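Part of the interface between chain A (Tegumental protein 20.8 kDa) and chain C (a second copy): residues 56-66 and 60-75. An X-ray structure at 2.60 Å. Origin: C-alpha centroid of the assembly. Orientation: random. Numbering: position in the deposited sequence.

Chain A, residues 56-66: GCWQVMVVDGS
Chain C 60-75: VMVVDGSYWITQTFVP

Two copies of one chain join here by edge-to-edge β pairing. Strand 58-63 of chain A runs antiparallel to strand 66-69 of chain C, their N-to-C directions 164° apart and their axes 4.7 Å apart at closest approach. The register centres on Gly A65 opposite Gly C65; from there Asp A64 faces Ser C66, Val A63 Tyr C67, Val A62 Trp C68 and Met A61 Ile C69, while Ser A66 faces Asp C64. Build the chain A strand with phi near -115° and psi from 120° to 147°, and residues 66-69 of chain C with phi from -107° to -146° and psi from 114° to 161°.

Hydrogen-bonded pairs alternate with closer non-hydrogen-bonded ones, as in any antiparallel ladder: the CA atoms of Val A62 and Trp C68 are 5.2 Å apart, those of Val A63 and Tyr C67 4.4 Å. Val A62 N donates to Trp C68 O at 3.0 Å and Trp C68 N returns to Val A62 O at 2.9 Å. Asp A64 N reaches Ser C66 O at 2.9 Å, and Ser C66 N reaches Asp A64 O at 3.1 Å. The exchanged pair repeats this: Ser A66 N to Asp C64 O is 3.0 Å and Asp C64 N to Ser A66 O is 2.8 Å. Between them, the CA atoms of Gly A65 and Gly C65 lie 4.3 Å apart, and each chain turns a corner at 64 and 65. Glycine is required: phi/psi is 144°/-162° in Gly A65 and 142°/-164° in Gly C65, and a CB on Gly A65 would sit 2.1 Å from Asp C64 O.

Met A61 has the most surface covered, 85 Å². Its chain is extended through chi1 and chi2 (both t) and turns at chi3 (p, 55°), on the same face as Val A63, Tyr C67 (p, chi2 84°) and Ile C69 (m, t). The long unbranched thioether fits a buried apolar site: Met A61 CE meets Met C61 CE at 3.5 Å, and Met A61 SD lies 3.8 Å from Ile C69 CD1. The sulfur also approaches the Tyr C67 ring obliquely. Val A63 (t) extends this patch, with Val A63 CG1 4.0 Å from Val C63 CG1 and Val A63 CG2 3.8 Å from Tyr C67 CB; its β-branched shape suits a strand.

Gln A59 has 80 Å² covered. Its CB points sideways, but chi1 and chi2 are both t, and its end comes nearer to chain C. Gln A59 NE2 gives a weak hydrogen bond to Thr C70 O at 3.4 Å, and packs 3.3 Å from Thr C72 CG2. A polar end on a long aliphatic stem can serve a carbonyl while touching methyls. Beside it, Thr C70 (p) uses backbone and hydroxyl: Thr C70 N donates to Val A60 O at 3.1 Å, and Thr C70 OG1 accepts a weak bond from Val A60 N at 3.3 Å.

Trp C68 (m, chi2 -98°) has 68 Å² covered, on the face shared with Val A62 and Asp A64. Its broad indole presents its edge to Val A62 O and to Asp A64 CB, 4.5 Å from Trp C68 CZ3, and so meets both backbone and aliphatic carbon.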

# COMPACT_ATOMS: atom_id res chain seq x y z
N GLY A 56 1.80 -3.54 19.14
CA GLY A 56 2.62 -3.92 18.01
C GLY A 56 3.03 -2.75 17.14
O GLY A 56 2.71 -1.60 17.46
N CYS A 57 3.72 -3.03 16.03
CA CYS A 57 4.06 -2.00 15.05
C CYS A 57 3.02 -1.97 13.91
O CYS A 57 2.64 -3.01 13.39
CB CYS A 57 5.48 -2.21 14.50
SG CYS A 57 6.68 -2.82 15.72
N TRP A 58 2.55 -0.78 13.57
CA TRP A 58 1.55 -0.61 12.52
C TRP A 58 2.07 0.15 11.31
O TRP A 58 2.87 1.07 11.45
CB TRP A 58 0.36 0.14 13.07
CG TRP A 58 -0.54 -0.68 13.94
CD1 TRP A 58 -0.31 -1.06 15.24
CD2 TRP A 58 -1.83 -1.18 13.60
NE1 TRP A 58 -1.38 -1.77 15.71
CE2 TRP A 58 -2.33 -1.86 14.73
CE3 TRP A 58 -2.62 -1.11 12.45
CZ2 TRP A 58 -3.58 -2.47 14.74
CZ3 TRP A 58 -3.84 -1.73 12.46
CH2 TRP A 58 -4.32 -2.39 13.60
N GLN A 59 1.59 -0.19 10.11
CA GLN A 59 1.96 0.61 8.95
C GLN A 59 0.71 1.27 8.39
O GLN A 59 -0.26 0.59 8.04
CB GLN A 59 2.66 -0.22 7.88
CG GLN A 59 3.49 0.69 6.98
CD GLN A 59 4.45 -0.04 6.09
OE1 GLN A 59 4.17 -1.16 5.64
NE2 GLN A 59 5.61 0.59 5.82
N VAL A 60 0.75 2.60 8.33
CA VAL A 60 -0.41 3.38 7.90
C VAL A 60 -0.10 4.02 6.55
O VAL A 60 0.87 4.77 6.40
CB VAL A 60 -0.77 4.49 8.92
CG1 VAL A 60 -1.92 5.33 8.40
CG2 VAL A 60 -1.12 3.90 10.25
N MET A 61 -0.91 3.68 5.56
CA MET A 61 -0.72 4.26 4.24
C MET A 61 -1.94 5.07 3.85
O MET A 61 -3.06 4.59 3.93
CB MET A 61 -0.44 3.16 3.22
CG MET A 61 -0.40 3.68 1.80
SD MET A 61 0.12 2.37 0.70
CE MET A 61 -1.07 1.14 1.11
N VAL A 62 -1.71 6.32 3.47
CA VAL A 62 -2.78 7.20 3.01
C VAL A 62 -2.67 7.42 1.50
O VAL A 62 -1.59 7.69 0.99
CB VAL A 62 -2.74 8.56 3.75
CG1 VAL A 62 -3.93 9.42 3.36
CG2 VAL A 62 -2.70 8.33 5.27
N VAL A 63 -3.79 7.30 0.79
CA VAL A 63 -3.79 7.47 -0.66
C VAL A 63 -4.81 8.50 -1.16
O VAL A 63 -5.96 8.53 -0.71
CB VAL A 63 -4.06 6.14 -1.39
CG1 VAL A 63 -4.14 6.35 -2.91
CG2 VAL A 63 -2.98 5.17 -1.06
N ASP A 64 -4.37 9.33 -2.11
CA ASP A 64 -5.24 10.25 -2.83
C ASP A 64 -5.32 9.71 -4.25
O ASP A 64 -4.48 10.02 -5.09
CB ASP A 64 -4.60 11.65 -2.80
CG ASP A 64 -5.60 12.80 -2.87
OD1 ASP A 64 -6.55 12.76 -3.69
OD2 ASP A 64 -5.40 13.76 -2.10
N GLY A 65 -6.37 8.97 -4.55
CA GLY A 65 -6.39 8.22 -5.79
C GLY A 65 -7.07 6.86 -5.70
O GLY A 65 -7.79 6.55 -4.76
N SER A 66 -6.78 6.02 -6.69
CA SER A 66 -7.42 4.73 -6.87
C SER A 66 -6.34 3.63 -6.88
O SER A 66 -5.24 3.88 -7.32
CB SER A 66 -8.22 4.72 -8.17
OG SER A 66 -8.46 3.41 -8.63
N VAL C 60 1.67 -7.26 -4.79
CA VAL C 60 1.86 -6.18 -5.76
C VAL C 60 0.71 -5.18 -5.65
O VAL C 60 -0.47 -5.55 -5.76
CB VAL C 60 1.96 -6.71 -7.20
CG1 VAL C 60 2.03 -5.56 -8.19
CG2 VAL C 60 3.17 -7.62 -7.35
N MET C 61 1.04 -3.93 -5.38
CA MET C 61 0.02 -2.89 -5.30
C MET C 61 0.23 -1.80 -6.35
O MET C 61 1.31 -1.23 -6.42
CB MET C 61 -0.03 -2.27 -3.91
CG MET C 61 -0.97 -1.09 -3.86
SD MET C 61 -1.19 -0.46 -2.20
CE MET C 61 0.50 -0.16 -1.79
N VAL C 62 -0.80 -1.51 -7.14
CA VAL C 62 -0.75 -0.44 -8.15
C VAL C 62 -1.56 0.79 -7.71
O VAL C 62 -2.69 0.65 -7.25
CB VAL C 62 -1.28 -0.92 -9.53
CG1 VAL C 62 -1.15 0.17 -10.57
CG2 VAL C 62 -0.55 -2.18 -9.98
N VAL C 63 -0.99 1.98 -7.85
CA VAL C 63 -1.69 3.20 -7.43
C VAL C 63 -1.80 4.24 -8.55
O VAL C 63 -0.82 4.52 -9.25
CB VAL C 63 -0.98 3.89 -6.23
CG1 VAL C 63 -1.69 5.19 -5.85
CG2 VAL C 63 -0.92 2.99 -5.06
N ASP C 64 -3.00 4.82 -8.70
CA ASP C 64 -3.23 5.95 -9.61
C ASP C 64 -3.49 7.17 -8.71
O ASP C 64 -4.63 7.43 -8.31
CB ASP C 64 -4.44 5.63 -10.49
CG ASP C 64 -4.40 6.28 -11.87
OD1 ASP C 64 -4.03 7.47 -12.00
OD2 ASP C 64 -4.79 5.58 -12.83
N GLY C 65 -2.45 7.96 -8.47
CA GLY C 65 -2.53 8.96 -7.41
C GLY C 65 -1.25 9.14 -6.62
O GLY C 65 -0.18 8.67 -7.01
N SER C 66 -1.38 9.78 -5.46
CA SER C 66 -0.26 10.15 -4.59
C SER C 66 -0.45 9.54 -3.20
O SER C 66 -1.58 9.45 -2.73
CB SER C 66 -0.16 11.67 -4.50
OG SER C 66 0.58 12.07 -3.36
N TYR C 67 0.62 9.14 -2.52
CA TYR C 67 0.46 8.43 -1.25
C TYR C 67 1.53 8.71 -0.20
O TYR C 67 2.61 9.20 -0.52
CB TYR C 67 0.38 6.93 -1.51
CG TYR C 67 1.65 6.28 -2.00
CD1 TYR C 67 2.64 5.87 -1.09
CD2 TYR C 67 1.85 6.01 -3.35
CE1 TYR C 67 3.79 5.25 -1.52
CE2 TYR C 67 3.01 5.38 -3.79
CZ TYR C 67 3.97 5.00 -2.86
OH TYR C 67 5.12 4.38 -3.26
N TRP C 68 1.20 8.41 1.05
CA TRP C 68 2.10 8.63 2.18
C TRP C 68 2.17 7.44 3.13
O TRP C 68 1.20 7.15 3.81
CB TRP C 68 1.65 9.89 2.95
CG TRP C 68 1.80 11.18 2.21
CD1 TRP C 68 2.82 12.06 2.31
CD2 TRP C 68 0.90 11.73 1.24
NE1 TRP C 68 2.62 13.12 1.47
CE2 TRP C 68 1.44 12.94 0.80
CE3 TRP C 68 -0.33 11.31 0.71
CZ2 TRP C 68 0.82 13.75 -0.15
CZ3 TRP C 68 -0.95 12.11 -0.25
CH2 TRP C 68 -0.38 13.31 -0.66
N ILE C 69 3.33 6.78 3.24
CA ILE C 69 3.46 5.64 4.17
C ILE C 69 4.30 5.97 5.39
O ILE C 69 5.33 6.60 5.26
CB ILE C 69 4.11 4.40 3.51
CG1 ILE C 69 3.51 4.12 2.14
CG2 ILE C 69 3.93 3.17 4.40
CD1 ILE C 69 3.78 2.69 1.65
N THR C 70 3.88 5.51 6.56
CA THR C 70 4.73 5.64 7.74
C THR C 70 5.96 4.83 7.46
O THR C 70 5.92 3.88 6.68
CB THR C 70 4.09 5.11 9.03
OG1 THR C 70 3.80 3.71 8.91
CG2 THR C 70 2.82 5.84 9.33
N GLN C 71 7.07 5.17 8.07
CA GLN C 71 8.21 4.33 7.85
C GLN C 71 8.43 3.44 9.07
O GLN C 71 8.26 3.84 10.23
CB GLN C 71 9.44 5.14 7.49
CG GLN C 71 9.80 6.19 8.45
CD GLN C 71 11.01 6.96 7.97
OE1 GLN C 71 10.99 8.19 7.85
NE2 GLN C 71 12.09 6.22 7.69
N THR C 72 8.73 2.19 8.77
CA THR C 72 8.73 1.16 9.77
C THR C 72 9.73 0.16 9.25
O THR C 72 10.17 0.28 8.10
CB THR C 72 7.34 0.54 9.87
OG1 THR C 72 7.27 -0.33 11.00
CG2 THR C 72 7.08 -0.23 8.61
N PHE C 73 10.05 -0.87 10.03
CA PHE C 73 11.01 -1.85 9.54
C PHE C 73 10.30 -2.83 8.60
O PHE C 73 9.36 -3.50 9.00
CB PHE C 73 11.65 -2.61 10.68
CG PHE C 73 12.50 -3.75 10.22
CD1 PHE C 73 13.54 -3.55 9.34
CD2 PHE C 73 12.22 -5.04 10.64
CE1 PHE C 73 14.33 -4.60 8.92
CE2 PHE C 73 12.99 -6.10 10.22
CZ PHE C 73 14.05 -5.88 9.35
N VAL C 74 10.76 -2.88 7.36
CA VAL C 74 10.15 -3.72 6.34
C VAL C 74 11.17 -4.74 5.88
O VAL C 74 12.14 -4.40 5.17
CB VAL C 74 9.65 -2.86 5.17
CG1 VAL C 74 9.15 -3.72 4.04
CG2 VAL C 74 8.58 -1.85 5.64
N PRO C 75 10.96 -6.01 6.28
CA PRO C 75 11.90 -7.14 6.25
C PRO C 75 12.29 -7.72 4.88
O PRO C 75 13.45 -8.08 4.74
CB PRO C 75 11.17 -8.20 7.09
CG PRO C 75 9.75 -7.89 6.92
CD PRO C 75 9.63 -6.41 6.76